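Local coordinates for Fe(2+) transporter FeoB (Legionella pneumophila, PDB 3IBY), which probably carries ferrous iron across the bacterial inner membrane in a GTP-driven uptake system, this chain being its cytosolic part, a G domain followed by helices, at residues A[181-186]-A[203-208]; A[173-178]-A[236-241]; A[92-97]-A[121-126]; A[99-104]-A[244-249]; A[25-30]-A[40-45]. One frame throughout, in Å; residues are numbered along the deposited sequence.

Contacts 3 and 5 lie within the G domain, contacts 1 and 2 at the helices that follow it, and contact 4 joins the two parts. Contacts 1 and 2, centres about 11 Å apart, merge where L183 CD2 meets L238 CD1 at 3.6 Å. Helix 234-253 carries on to contact 4, with L173 CD2 lying 3.4 Å from K245 CB. Helix 96-106 then links contact 4 to contact 3, where E97 OE1 and H247 ND1 are 2.9 Å apart, a probable hydrogen bond. Contact 3 includes D121 of the predicted GTP site. Contact 5 stands apart, its centre about 28 Å from that of contact 3 and about 40 Å from that of contact 2.

Contact 1 of 5, residues A[181-186]-A[203-208]; sequences QILNDL and FSRRLA
L183, L186 and R205 carry most of this buried contact between helices 177-193 and 197-209, whose short segments run at 128° to each other with their axes 9.4 Å apart. The two methyls of L183 do different work. CD2 presses on A208 CB at 3.3 Å, a close methyl-to-methyl approach, while CD1 lies over one face of the R205 guanidinium, offset toward its rim and 4.1 Å from NH2. One turn along, L186 has CG anti to its backbone N (chi1 -157°), and CD2 reaches S204 O at 3.4 Å and L207 CB at 3.9 Å, resting on a backbone carbonyl and on the first carbon of L207's side chain. R205 starts out away from helix 177-193; chi2 (62°) bends the chain at CD, and the guanidinium lies beside L183. NH1 donates to S204 OG over 2.9 Å, with the oxygen almost in the guanidinium plane, which helps fix the rotation of that group. S204 OG also bonds to Y201 O and A200 O, and R205 makes a cation-pi contact with Y201. L238 of helix 234-253 covers L183 and A208, and L223 of helix 219-229 covers L186 and L207. No hydrogen bond crosses between the segments: the helices are held by apolar contact, and the buried arginine is served in part from its own helix.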
# COMPACT_ATOMS: atom_id res chain seq x y z
N GLN A 181 -15.08 18.31 5.51
CA GLN A 181 -14.91 19.19 6.64
C GLN A 181 -14.26 18.44 7.82
O GLN A 181 -13.29 18.92 8.41
CB GLN A 181 -16.28 19.80 7.01
CG GLN A 181 -16.24 21.12 7.81
CD GLN A 181 -16.61 20.97 9.31
OE1 GLN A 181 -17.17 19.95 9.75
NE2 GLN A 181 -16.32 22.03 10.08
N ILE A 182 -14.77 17.25 8.15
CA ILE A 182 -14.33 16.51 9.34
C ILE A 182 -12.90 16.04 9.20
O ILE A 182 -12.12 16.13 10.13
CB ILE A 182 -15.23 15.27 9.66
CG1 ILE A 182 -16.63 15.71 10.09
CG2 ILE A 182 -14.62 14.41 10.79
CD1 ILE A 182 -17.64 14.57 10.14
N LEU A 183 -12.56 15.50 8.03
CA LEU A 183 -11.20 15.07 7.75
C LEU A 183 -10.21 16.25 7.78
O LEU A 183 -9.05 16.08 8.21
CB LEU A 183 -11.10 14.34 6.41
CG LEU A 183 -11.71 12.94 6.19
CD1 LEU A 183 -11.62 12.60 4.71
CD2 LEU A 183 -11.05 11.79 7.03
N ASN A 184 -10.63 17.44 7.33
CA ASN A 184 -9.72 18.59 7.35
C ASN A 184 -9.52 19.16 8.77
O ASN A 184 -8.44 19.65 9.10
CB ASN A 184 -10.15 19.68 6.35
CG ASN A 184 -10.22 19.18 4.91
OD1 ASN A 184 -9.49 18.28 4.49
ND2 ASN A 184 -11.11 19.76 4.15
N ASP A 185 -10.57 19.08 9.62
CA ASP A 185 -10.43 19.43 11.06
C ASP A 185 -9.49 18.42 11.73
O ASP A 185 -8.57 18.77 12.46
CB ASP A 185 -11.79 19.44 11.80
CG ASP A 185 -12.52 20.80 11.71
OD1 ASP A 185 -13.76 20.84 11.89
OD2 ASP A 185 -11.85 21.83 11.44
N LEU A 186 -9.72 17.15 11.44
CA LEU A 186 -8.93 16.10 12.01
C LEU A 186 -7.46 16.28 11.63
O LEU A 186 -6.61 16.31 12.52
CB LEU A 186 -9.49 14.76 11.55
CG LEU A 186 -9.17 13.56 12.40
CD1 LEU A 186 -9.69 13.77 13.81
CD2 LEU A 186 -9.79 12.33 11.77
N PHE A 203 -2.61 9.65 9.03
CA PHE A 203 -3.19 9.20 10.28
C PHE A 203 -4.68 9.60 10.44
O PHE A 203 -5.48 8.89 11.09
CB PHE A 203 -2.34 9.76 11.41
CG PHE A 203 -2.75 9.30 12.76
CD1 PHE A 203 -3.30 8.04 12.96
CD2 PHE A 203 -2.56 10.14 13.87
CE1 PHE A 203 -3.66 7.62 14.23
CE2 PHE A 203 -2.92 9.74 15.14
CZ PHE A 203 -3.47 8.48 15.33
N SER A 204 -5.05 10.73 9.83
CA SER A 204 -6.43 11.22 9.81
C SER A 204 -7.40 10.26 9.10
O SER A 204 -8.52 9.96 9.61
CB SER A 204 -6.51 12.64 9.18
OG SER A 204 -5.90 12.70 7.91
N ARG A 205 -6.97 9.78 7.93
CA ARG A 205 -7.75 8.80 7.16
C ARG A 205 -7.93 7.52 7.93
O ARG A 205 -9.01 6.97 7.96
CB ARG A 205 -7.09 8.51 5.81
CG ARG A 205 -7.48 9.51 4.69
CD ARG A 205 -7.05 10.90 5.02
NE ARG A 205 -7.57 11.87 4.08
CZ ARG A 205 -7.57 13.18 4.32
NH1 ARG A 205 -7.10 13.68 5.46
NH2 ARG A 205 -8.04 14.01 3.41
N ARG A 206 -6.89 7.07 8.61
CA ARG A 206 -7.01 5.86 9.40
C ARG A 206 -8.01 6.01 10.56
O ARG A 206 -8.87 5.14 10.79
CB ARG A 206 -5.62 5.42 9.87
CG ARG A 206 -4.87 4.45 8.93
CD ARG A 206 -5.56 4.26 7.57
NE ARG A 206 -4.78 4.86 6.50
CZ ARG A 206 -5.23 5.18 5.30
NH1 ARG A 206 -6.50 5.05 4.94
NH2 ARG A 206 -4.37 5.68 4.44
N LEU A 207 -7.87 7.11 11.28
CA LEU A 207 -8.84 7.44 12.32
C LEU A 207 -10.25 7.43 11.75
O LEU A 207 -11.15 6.80 12.29
CB LEU A 207 -8.52 8.81 12.90
CG LEU A 207 -7.75 8.87 14.21
CD1 LEU A 207 -7.01 7.55 14.45
CD2 LEU A 207 -6.83 10.11 14.25
N ALA A 208 -10.42 8.13 10.62
CA ALA A 208 -11.69 8.21 9.92
C ALA A 208 -12.24 6.84 9.63
O ALA A 208 -13.44 6.63 9.62
CB ALA A 208 -11.52 8.97 8.62

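Contact 2 of 5, residues A[173-178]-A[236-241]; sequences LSLSVA and VLLADA
S174 and A241 are joined by one water, which accepts from S174 N at 3.1 Å and donates to A241 O over a distance short enough to be doubtful in detail. No direct hydrogen bond passes between the segments, and the rest is methyl packing, on side chains and on backbone carbonyls. A241, on helix 234-253, is its hub. The methyl CB sits 3.2 Å from S174 O and 3.7 Å from L175 CD2, so one small side chain meets both the backbone and a side chain of the extended segment. L175 supplies the largest share from that segment: its CD2 also lies over the helix backbone, 3.8 Å from L237 O, and reaches L238 CG at 4.3 Å. L173 comes in on the other side of S174 in sequence. Its CD2 ends 3.2 Å from A241 O, the carbonyl that the water also touches. Beyond the segments, L173 packs on R242 and K245, while L175 meets L183 of helix 177-193. The extended residues 173-175 pack against helix 234-253 and lead into helix 177-193. They end at S176, whose OG bonds to A179 N: a serine N-cap at the head of helix 177-193, the first of the helical domain.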
# COMPACT_ATOMS: atom_id res chain seq x y z
N LEU A 173 -10.11 11.80 -4.08
CA LEU A 173 -11.34 11.13 -3.67
C LEU A 173 -12.47 12.14 -3.48
O LEU A 173 -12.27 13.26 -2.98
CB LEU A 173 -11.13 10.35 -2.36
CG LEU A 173 -10.10 9.21 -2.35
CD1 LEU A 173 -9.86 8.67 -0.87
CD2 LEU A 173 -10.53 8.14 -3.31
N SER A 174 -13.69 11.75 -3.85
CA SER A 174 -14.80 12.67 -3.72
C SER A 174 -15.59 12.33 -2.47
O SER A 174 -16.15 11.26 -2.37
CB SER A 174 -15.67 12.62 -4.96
OG SER A 174 -16.64 13.64 -4.87
N LEU A 175 -15.60 13.23 -1.51
CA LEU A 175 -16.36 13.00 -0.30
C LEU A 175 -17.35 14.13 -0.12
O LEU A 175 -17.17 15.23 -0.66
CB LEU A 175 -15.43 12.90 0.93
CG LEU A 175 -14.56 11.62 1.08
CD1 LEU A 175 -13.09 11.95 1.52
CD2 LEU A 175 -15.20 10.55 2.01
N SER A 176 -18.40 13.83 0.63
CA SER A 176 -19.34 14.83 1.08
C SER A 176 -18.65 16.05 1.74
O SER A 176 -17.52 15.98 2.25
CB SER A 176 -20.38 14.20 1.99
OG SER A 176 -20.36 14.82 3.25
N VAL A 177 -19.32 17.18 1.68
CA VAL A 177 -18.77 18.41 2.19
C VAL A 177 -18.65 18.27 3.71
O VAL A 177 -17.65 18.68 4.29
CB VAL A 177 -19.68 19.62 1.81
CG1 VAL A 177 -19.26 20.88 2.55
CG2 VAL A 177 -19.65 19.83 0.30
N ALA A 178 -19.68 17.67 4.31
CA ALA A 178 -19.74 17.39 5.74
C ALA A 178 -18.54 16.54 6.12
O ALA A 178 -17.85 16.84 7.09
CB ALA A 178 -21.03 16.64 6.08
N VAL A 236 -17.88 4.16 6.80
CA VAL A 236 -18.66 3.80 5.65
C VAL A 236 -18.45 4.79 4.51
O VAL A 236 -18.18 4.37 3.38
CB VAL A 236 -20.14 3.72 6.04
CG1 VAL A 236 -20.97 3.13 4.90
CG2 VAL A 236 -20.30 2.90 7.34
N LEU A 237 -18.56 6.10 4.78
CA LEU A 237 -18.35 7.10 3.74
C LEU A 237 -16.97 7.03 3.11
O LEU A 237 -16.84 7.09 1.91
CB LEU A 237 -18.55 8.51 4.29
CG LEU A 237 -19.92 9.13 4.02
CD1 LEU A 237 -21.00 8.07 4.09
CD2 LEU A 237 -20.20 10.28 4.99
N LEU A 238 -15.93 6.90 3.90
CA LEU A 238 -14.59 6.94 3.33
C LEU A 238 -14.30 5.71 2.46
O LEU A 238 -13.71 5.81 1.38
CB LEU A 238 -13.53 7.05 4.43
CG LEU A 238 -12.51 8.19 4.32
CD1 LEU A 238 -12.12 8.61 5.75
CD2 LEU A 238 -11.29 7.83 3.45
N ALA A 239 -14.72 4.54 2.96
CA ALA A 239 -14.66 3.28 2.18
C ALA A 239 -15.33 3.43 0.82
O ALA A 239 -14.80 2.94 -0.18
CB ALA A 239 -15.28 2.10 2.96
N ASP A 240 -16.49 4.09 0.77
CA ASP A 240 -17.17 4.31 -0.50
C ASP A 240 -16.39 5.25 -1.41
O ASP A 240 -16.20 4.95 -2.57
CB ASP A 240 -18.58 4.86 -0.29
CG ASP A 240 -19.38 4.94 -1.61
OD1 ASP A 240 -19.41 3.96 -2.39
OD2 ASP A 240 -20.00 6.00 -1.85
N ALA A 241 -15.91 6.38 -0.91
CA ALA A 241 -15.19 7.28 -1.77
C ALA A 241 -13.91 6.62 -2.27
O ALA A 241 -13.47 6.83 -3.40
CB ALA A 241 -14.91 8.56 -1.08
O HOH W 1 -14.36 8.86 -4.57

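Contact 3 of 5, residues A[92-97]-A[121-126]; sequences DACHLE and DIAEHR
A93 and C94 pack against A123 and R126 in the P-loop-type G domain, just after strand 86-92, where D92 forms an Asx turn. Hydrogen bonding shapes the turn: C94 N donates to D92 OD1 at 2.9 Å, meeting it from above the carboxylate plane, and H95 ND1 makes a weak bond to D92 OD2. None of these bonds crosses to the other segment. Apolar contact does: A93 CB meets A123 CB at 3.7 Å, and C94 SG lies 3.8 Å from I122 CB. The sulfur, anti to its carbonyl carbon (chi1 -56°), also comes close to the backbone of helix 120-125, with C94 SG 3.5 Å from A123 N. D121, in the first turn of that helix and predicted to bind GTP, bonds through OD2 to H149 NE2. R126 adds the flat guanidinium, its chain extended from CG to NE. C94 SG lies over one face, H95 CE1 lies at the edge with imidazole and guanidinium planes 76° apart, and R126 NH1 ends 3.7 Å from C94 CB.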
# COMPACT_ATOMS: atom_id res chain seq x y z
N ASP A 92 -2.03 -8.29 -7.63
CA ASP A 92 -2.45 -9.43 -8.45
C ASP A 92 -3.32 -8.89 -9.58
O ASP A 92 -4.41 -8.42 -9.34
CB ASP A 92 -3.25 -10.45 -7.61
CG ASP A 92 -3.68 -11.70 -8.42
OD1 ASP A 92 -3.52 -11.66 -9.65
OD2 ASP A 92 -4.16 -12.73 -7.84
N ALA A 93 -2.87 -9.03 -10.83
CA ALA A 93 -3.62 -8.52 -12.02
C ALA A 93 -5.04 -9.04 -12.10
O ALA A 93 -5.93 -8.41 -12.64
CB ALA A 93 -2.87 -8.84 -13.29
N CYS A 94 -5.27 -10.19 -11.51
CA CYS A 94 -6.56 -10.79 -11.62
C CYS A 94 -7.56 -10.21 -10.62
O CYS A 94 -8.73 -10.57 -10.64
CB CYS A 94 -6.43 -12.31 -11.36
SG CYS A 94 -5.25 -13.20 -12.42
N HIS A 95 -7.12 -9.39 -9.68
CA HIS A 95 -8.06 -8.88 -8.68
C HIS A 95 -7.66 -7.48 -8.40
O HIS A 95 -7.44 -7.13 -7.24
CB HIS A 95 -8.01 -9.71 -7.40
CG HIS A 95 -8.40 -11.13 -7.61
ND1 HIS A 95 -7.49 -12.16 -7.55
CD2 HIS A 95 -9.59 -11.69 -7.94
CE1 HIS A 95 -8.11 -13.31 -7.77
NE2 HIS A 95 -9.38 -13.05 -8.02
N LEU A 96 -7.54 -6.72 -9.49
CA LEU A 96 -7.05 -5.36 -9.48
C LEU A 96 -7.88 -4.49 -8.57
O LEU A 96 -7.35 -3.85 -7.68
CB LEU A 96 -7.08 -4.81 -10.91
CG LEU A 96 -6.31 -3.52 -11.15
CD1 LEU A 96 -4.81 -3.73 -10.83
CD2 LEU A 96 -6.57 -2.99 -12.57
N GLU A 97 -9.18 -4.49 -8.75
CA GLU A 97 -10.01 -3.57 -8.01
C GLU A 97 -9.90 -3.76 -6.49
O GLU A 97 -9.84 -2.75 -5.73
CB GLU A 97 -11.45 -3.69 -8.44
CG GLU A 97 -12.29 -2.57 -7.89
CD GLU A 97 -13.64 -2.46 -8.58
OE1 GLU A 97 -14.44 -1.59 -8.18
OE2 GLU A 97 -13.90 -3.25 -9.51
N ASP A 121 0.28 -13.60 -16.51
CA ASP A 121 0.04 -14.78 -17.32
C ASP A 121 -1.34 -15.31 -16.99
O ASP A 121 -2.13 -15.63 -17.90
CB ASP A 121 1.15 -15.84 -17.15
CG ASP A 121 1.41 -16.27 -15.70
OD1 ASP A 121 1.12 -15.51 -14.73
OD2 ASP A 121 1.92 -17.38 -15.51
N ILE A 122 -1.68 -15.36 -15.70
CA ILE A 122 -2.99 -15.87 -15.28
C ILE A 122 -4.05 -14.88 -15.71
O ILE A 122 -5.11 -15.27 -16.15
CB ILE A 122 -3.13 -16.10 -13.76
CG1 ILE A 122 -1.93 -16.88 -13.19
CG2 ILE A 122 -4.45 -16.82 -13.47
CD1 ILE A 122 -1.77 -18.27 -13.71
N ALA A 123 -3.74 -13.60 -15.54
CA ALA A 123 -4.55 -12.50 -16.07
C ALA A 123 -4.93 -12.70 -17.51
O ALA A 123 -6.09 -12.53 -17.86
CB ALA A 123 -3.77 -11.20 -15.96
N GLU A 124 -3.94 -13.02 -18.35
CA GLU A 124 -4.16 -13.22 -19.78
C GLU A 124 -5.00 -14.47 -20.09
O GLU A 124 -5.88 -14.43 -20.98
CB GLU A 124 -2.83 -13.34 -20.53
CG GLU A 124 -3.06 -13.39 -22.10
CD GLU A 124 -1.81 -13.80 -22.89
OE1 GLU A 124 -0.95 -14.53 -22.36
OE2 GLU A 124 -1.68 -13.38 -24.06
N HIS A 125 -4.67 -15.58 -19.41
CA HIS A 125 -5.41 -16.84 -19.49
C HIS A 125 -6.87 -16.64 -19.16
O HIS A 125 -7.73 -17.28 -19.76
CB HIS A 125 -4.82 -17.84 -18.51
CG HIS A 125 -5.57 -19.13 -18.42
ND1 HIS A 125 -5.52 -20.10 -19.41
CD2 HIS A 125 -6.39 -19.62 -17.46
CE1 HIS A 125 -6.28 -21.12 -19.05
NE2 HIS A 125 -6.81 -20.86 -17.87
N ARG A 126 -7.17 -15.76 -18.22
CA ARG A 126 -8.58 -15.46 -17.86
C ARG A 126 -9.24 -14.38 -18.73
O ARG A 126 -10.36 -13.95 -18.47
CB ARG A 126 -8.68 -15.09 -16.38
CG ARG A 126 -8.20 -16.22 -15.49
CD ARG A 126 -8.27 -15.76 -14.10
NE ARG A 126 -7.77 -16.74 -13.16
CZ ARG A 126 -7.82 -16.59 -11.84
NH1 ARG A 126 -8.34 -15.48 -11.31
NH2 ARG A 126 -7.33 -17.53 -11.05

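Contact 4 of 5, residues A[99-104]-A[244-249]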
# COMPACT_ATOMS: atom_id res chain seq x y z
N HIS A 99 -7.31 -5.14 -4.97
CA HIS A 99 -5.93 -4.99 -4.55
C HIS A 99 -5.51 -3.55 -4.48
O HIS A 99 -4.63 -3.20 -3.70
CB HIS A 99 -5.00 -5.79 -5.44
CG HIS A 99 -4.91 -7.23 -5.08
ND1 HIS A 99 -5.97 -7.93 -4.54
CD2 HIS A 99 -3.88 -8.11 -5.17
CE1 HIS A 99 -5.60 -9.19 -4.33
NE2 HIS A 99 -4.34 -9.32 -4.70
N LEU A 100 -6.15 -2.69 -5.26
CA LEU A 100 -5.86 -1.26 -5.23
C LEU A 100 -6.46 -0.54 -4.02
O LEU A 100 -6.22 0.66 -3.80
CB LEU A 100 -6.41 -0.62 -6.49
CG LEU A 100 -5.61 -0.92 -7.73
CD1 LEU A 100 -6.36 -0.39 -8.94
CD2 LEU A 100 -4.24 -0.30 -7.61
N TYR A 101 -7.29 -1.21 -3.24
CA TYR A 101 -7.78 -0.54 -2.05
C TYR A 101 -6.56 -0.25 -1.20
O TYR A 101 -6.34 0.89 -0.80
CB TYR A 101 -8.78 -1.41 -1.31
CG TYR A 101 -9.60 -0.69 -0.27
CD1 TYR A 101 -10.80 -0.14 -0.59
CD2 TYR A 101 -9.16 -0.61 1.05
CE1 TYR A 101 -11.59 0.49 0.37
CE2 TYR A 101 -9.90 0.04 2.00
CZ TYR A 101 -11.14 0.57 1.66
OH TYR A 101 -11.92 1.19 2.61
N LEU A 102 -5.75 -1.28 -0.97
CA LEU A 102 -4.53 -1.14 -0.19
C LEU A 102 -3.58 -0.12 -0.74
O LEU A 102 -2.93 0.61 0.00
CB LEU A 102 -3.80 -2.46 -0.10
CG LEU A 102 -2.43 -2.49 0.56
CD1 LEU A 102 -2.56 -2.00 1.99
CD2 LEU A 102 -1.87 -3.94 0.46
N THR A 103 -3.54 -0.07 -2.06
CA THR A 103 -2.61 0.78 -2.78
C THR A 103 -2.89 2.23 -2.51
O THR A 103 -1.98 3.02 -2.29
CB THR A 103 -2.70 0.60 -4.31
OG1 THR A 103 -2.41 -0.76 -4.67
CG2 THR A 103 -1.69 1.49 -4.97
N SER A 104 -4.16 2.58 -2.58
CA SER A 104 -4.58 3.97 -2.40
C SER A 104 -4.27 4.40 -0.98
O SER A 104 -3.87 5.54 -0.78
CB SER A 104 -6.07 4.12 -2.67
OG SER A 104 -6.82 3.35 -1.76
N GLN A 244 -15.06 4.28 -5.03
CA GLN A 244 -15.58 4.86 -6.30
C GLN A 244 -14.43 5.24 -7.23
O GLN A 244 -14.47 4.97 -8.43
CB GLN A 244 -16.48 6.04 -6.04
CG GLN A 244 -17.92 5.67 -5.73
CD GLN A 244 -18.75 6.93 -5.48
OE1 GLN A 244 -18.51 7.65 -4.49
NE2 GLN A 244 -19.72 7.21 -6.37
N LYS A 245 -13.38 5.82 -6.64
CA LYS A 245 -12.23 6.26 -7.39
C LYS A 245 -11.52 5.04 -7.94
O LYS A 245 -10.94 5.07 -9.03
CB LYS A 245 -11.27 7.05 -6.48
CG LYS A 245 -10.05 7.75 -7.20
CD LYS A 245 -10.51 8.72 -8.35
CE LYS A 245 -9.36 9.45 -9.12
NZ LYS A 245 -9.90 10.48 -10.06
N ILE A 246 -11.55 3.97 -7.16
CA ILE A 246 -10.80 2.80 -7.55
C ILE A 246 -11.59 2.10 -8.64
O ILE A 246 -10.99 1.67 -9.61
CB ILE A 246 -10.56 1.87 -6.37
CG1 ILE A 246 -9.48 2.45 -5.50
CG2 ILE A 246 -10.16 0.50 -6.83
CD1 ILE A 246 -9.47 1.81 -4.16
N HIS A 247 -12.91 1.97 -8.44
CA HIS A 247 -13.81 1.38 -9.45
C HIS A 247 -13.67 2.18 -10.74
O HIS A 247 -13.54 1.64 -11.80
CB HIS A 247 -15.28 1.38 -8.99
CG HIS A 247 -16.23 0.74 -9.96
ND1 HIS A 247 -16.50 -0.62 -9.95
CD2 HIS A 247 -17.01 1.27 -10.94
CE1 HIS A 247 -17.39 -0.89 -10.90
NE2 HIS A 247 -17.72 0.23 -11.51
N GLU A 248 -13.62 3.48 -10.62
CA GLU A 248 -13.46 4.29 -11.81
C GLU A 248 -12.10 4.03 -12.50
O GLU A 248 -12.06 3.93 -13.71
CB GLU A 248 -13.76 5.78 -11.50
CG GLU A 248 -12.85 6.81 -12.11
CD GLU A 248 -13.11 8.22 -11.55
OE1 GLU A 248 -12.29 9.11 -11.85
OE2 GLU A 248 -14.11 8.43 -10.79
N ILE A 249 -11.02 3.86 -11.75
CA ILE A 249 -9.73 3.56 -12.39
C ILE A 249 -9.73 2.21 -13.08
O ILE A 249 -9.11 2.03 -14.13
CB ILE A 249 -8.55 3.59 -11.38
CG1 ILE A 249 -8.16 5.03 -11.07
CG2 ILE A 249 -7.31 2.80 -11.89
CD1 ILE A 249 -7.65 5.21 -9.66
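I246 fills the tight part of this contact, pressing its two branches onto L100, Y101 and S104. CD1 reaches furthest, to 3.5 Å from L100 O and 3.6 Å from Y101 CA, and so rests on the helix backbone; S104 OG is 3.9 Å from the same methyl. The other branch, CG2, is anti to the backbone N of I246 and meets L100 CB at 3.9 Å. S104 OG, beside I246 CD1, is held by a 2.7 Å bond to Y101 O and by R242 NH1. Here helix 96-106 of the G domain meets helix 234-253 of the helical domain, an inter-domain helix pair whose segment axes approach to 10.0 Å at 122°. Contact thins toward I249, whose CG2 comes only within 4.4 Å of L100 CD1; I249 turns instead to L135, L138 and L139 of helix 132-139. The outer side of helix 234-253 is polar, with K245 NZ and OE1 of the exposed E248 in a salt bridge at 3.3 Å.

Contact 5 of 5, residues A[25-30]-A[40-45]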
# COMPACT_ATOMS: atom_id res chain seq x y z
N ASN A 25 19.59 -15.23 -0.28
CA ASN A 25 19.96 -14.15 0.66
C ASN A 25 18.71 -13.63 1.39
O ASN A 25 18.25 -12.49 1.14
CB ASN A 25 20.70 -13.00 -0.03
CG ASN A 25 21.81 -13.48 -0.85
OD1 ASN A 25 22.70 -14.14 -0.37
ND2 ASN A 25 21.75 -13.22 -2.14
N GLN A 26 18.20 -14.46 2.29
CA GLN A 26 16.99 -14.16 3.00
C GLN A 26 16.97 -14.98 4.26
O GLN A 26 17.59 -16.03 4.32
CB GLN A 26 15.80 -14.48 2.13
CG GLN A 26 15.77 -15.91 1.58
CD GLN A 26 14.40 -16.30 1.18
OE1 GLN A 26 14.11 -16.41 0.02
NE2 GLN A 26 13.52 -16.43 2.14
N ARG A 27 16.24 -14.52 5.26
CA ARG A 27 16.13 -15.22 6.53
C ARG A 27 14.84 -15.03 7.26
O ARG A 27 14.06 -14.21 6.93
CB ARG A 27 17.26 -14.86 7.43
CG ARG A 27 17.14 -13.55 7.95
CD ARG A 27 18.45 -12.98 8.16
NE ARG A 27 18.41 -11.63 7.70
CZ ARG A 27 18.71 -11.25 6.49
NH1 ARG A 27 19.19 -12.09 5.60
NH2 ARG A 27 18.59 -9.98 6.20
N VAL A 28 14.59 -15.83 8.25
CA VAL A 28 13.36 -15.69 9.01
C VAL A 28 13.71 -15.43 10.47
O VAL A 28 14.65 -16.01 11.01
CB VAL A 28 12.52 -17.00 8.91
CG1 VAL A 28 13.02 -18.07 9.94
CG2 VAL A 28 11.05 -16.70 9.11
N GLY A 29 12.96 -14.54 11.10
CA GLY A 29 12.98 -14.40 12.56
C GLY A 29 11.57 -14.07 12.99
O GLY A 29 10.65 -14.18 12.21
N ASN A 30 11.38 -13.64 14.23
CA ASN A 30 10.06 -13.19 14.66
C ASN A 30 10.04 -11.70 14.54
O ASN A 30 11.03 -11.04 14.75
CB ASN A 30 9.78 -13.57 16.12
CG ASN A 30 9.69 -15.09 16.35
OD1 ASN A 30 9.91 -15.54 17.45
ND2 ASN A 30 9.32 -15.86 15.32
N THR A 40 13.23 -11.31 6.06
CA THR A 40 13.99 -10.18 5.55
C THR A 40 14.98 -10.74 4.54
O THR A 40 15.37 -11.89 4.64
CB THR A 40 14.72 -9.43 6.68
OG1 THR A 40 15.53 -10.36 7.43
CG2 THR A 40 13.71 -8.67 7.63
N GLY A 41 15.32 -9.95 3.54
CA GLY A 41 16.40 -10.30 2.64
C GLY A 41 17.02 -9.10 1.89
O GLY A 41 16.68 -7.95 2.11
N GLU A 42 17.97 -9.39 1.01
CA GLU A 42 18.65 -8.32 0.32
C GLU A 42 19.20 -8.77 -1.05
O GLU A 42 19.40 -9.96 -1.30
CB GLU A 42 19.71 -7.69 1.23
CG GLU A 42 20.76 -8.67 1.88
CD GLU A 42 20.17 -9.53 2.97
OE1 GLU A 42 19.39 -8.97 3.77
OE2 GLU A 42 20.44 -10.76 3.03
N PHE A 43 19.38 -7.82 -1.95
CA PHE A 43 20.07 -8.12 -3.18
C PHE A 43 20.95 -6.96 -3.58
O PHE A 43 20.71 -5.83 -3.20
CB PHE A 43 19.08 -8.53 -4.27
CG PHE A 43 18.07 -7.49 -4.63
CD1 PHE A 43 16.93 -7.31 -3.88
CD2 PHE A 43 18.25 -6.68 -5.74
CE1 PHE A 43 16.01 -6.34 -4.20
CE2 PHE A 43 17.31 -5.72 -6.11
CZ PHE A 43 16.18 -5.54 -5.33
N LEU A 44 22.00 -7.26 -4.34
CA LEU A 44 22.81 -6.24 -4.96
C LEU A 44 22.20 -5.88 -6.31
O LEU A 44 21.62 -6.72 -6.98
CB LEU A 44 24.23 -6.74 -5.11
CG LEU A 44 24.99 -6.86 -3.80
CD1 LEU A 44 26.38 -7.51 -4.00
CD2 LEU A 44 25.11 -5.51 -3.11
N LEU A 45 22.32 -4.61 -6.69
CA LEU A 45 21.77 -4.09 -7.93
C LEU A 45 22.80 -3.13 -8.45
O LEU A 45 22.66 -1.89 -8.37
CB LEU A 45 20.43 -3.42 -7.70
CG LEU A 45 19.65 -3.02 -8.97
CD1 LEU A 45 20.02 -3.88 -10.19
CD2 LEU A 45 18.12 -3.04 -8.72
O HOH W 2 20.48 -11.53 -3.31
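The beta hairpin of strands 26-30 and 37-45 in the G domain is held at its end away from the connecting loop by R27, T40 and E42. R27 and T40 form an antiparallel hydrogen-bonded pair: R27 N donates to T40 O at 2.8 Å, and T40 N to R27 O at 3.1 Å. E42 N adds a bond to N25 O, and Q26 faces G41 in a non-hydrogen-bonded pair with CA atoms 3.9 Å apart. A two-pronged salt bridge then spans the strands. R27 NH2 gives E42 OE1 a nearly straight bond of 2.8 Å (173°), while NH1 reaches OE2 at 3.2 Å; both oxygens use syn lone pairs, and the two flat groups are nearly coplanar. The R27 chain is bent at chi2 and chi3, and T40 O lies over the centre of one guanidinium face. Strand 26-30 is the sheet's outermost here; strand 37-45 bonds onward to 48-54, with F43 against helices 14-22 and 154-162 and Q26 on F18 and N19 of helix 14-22.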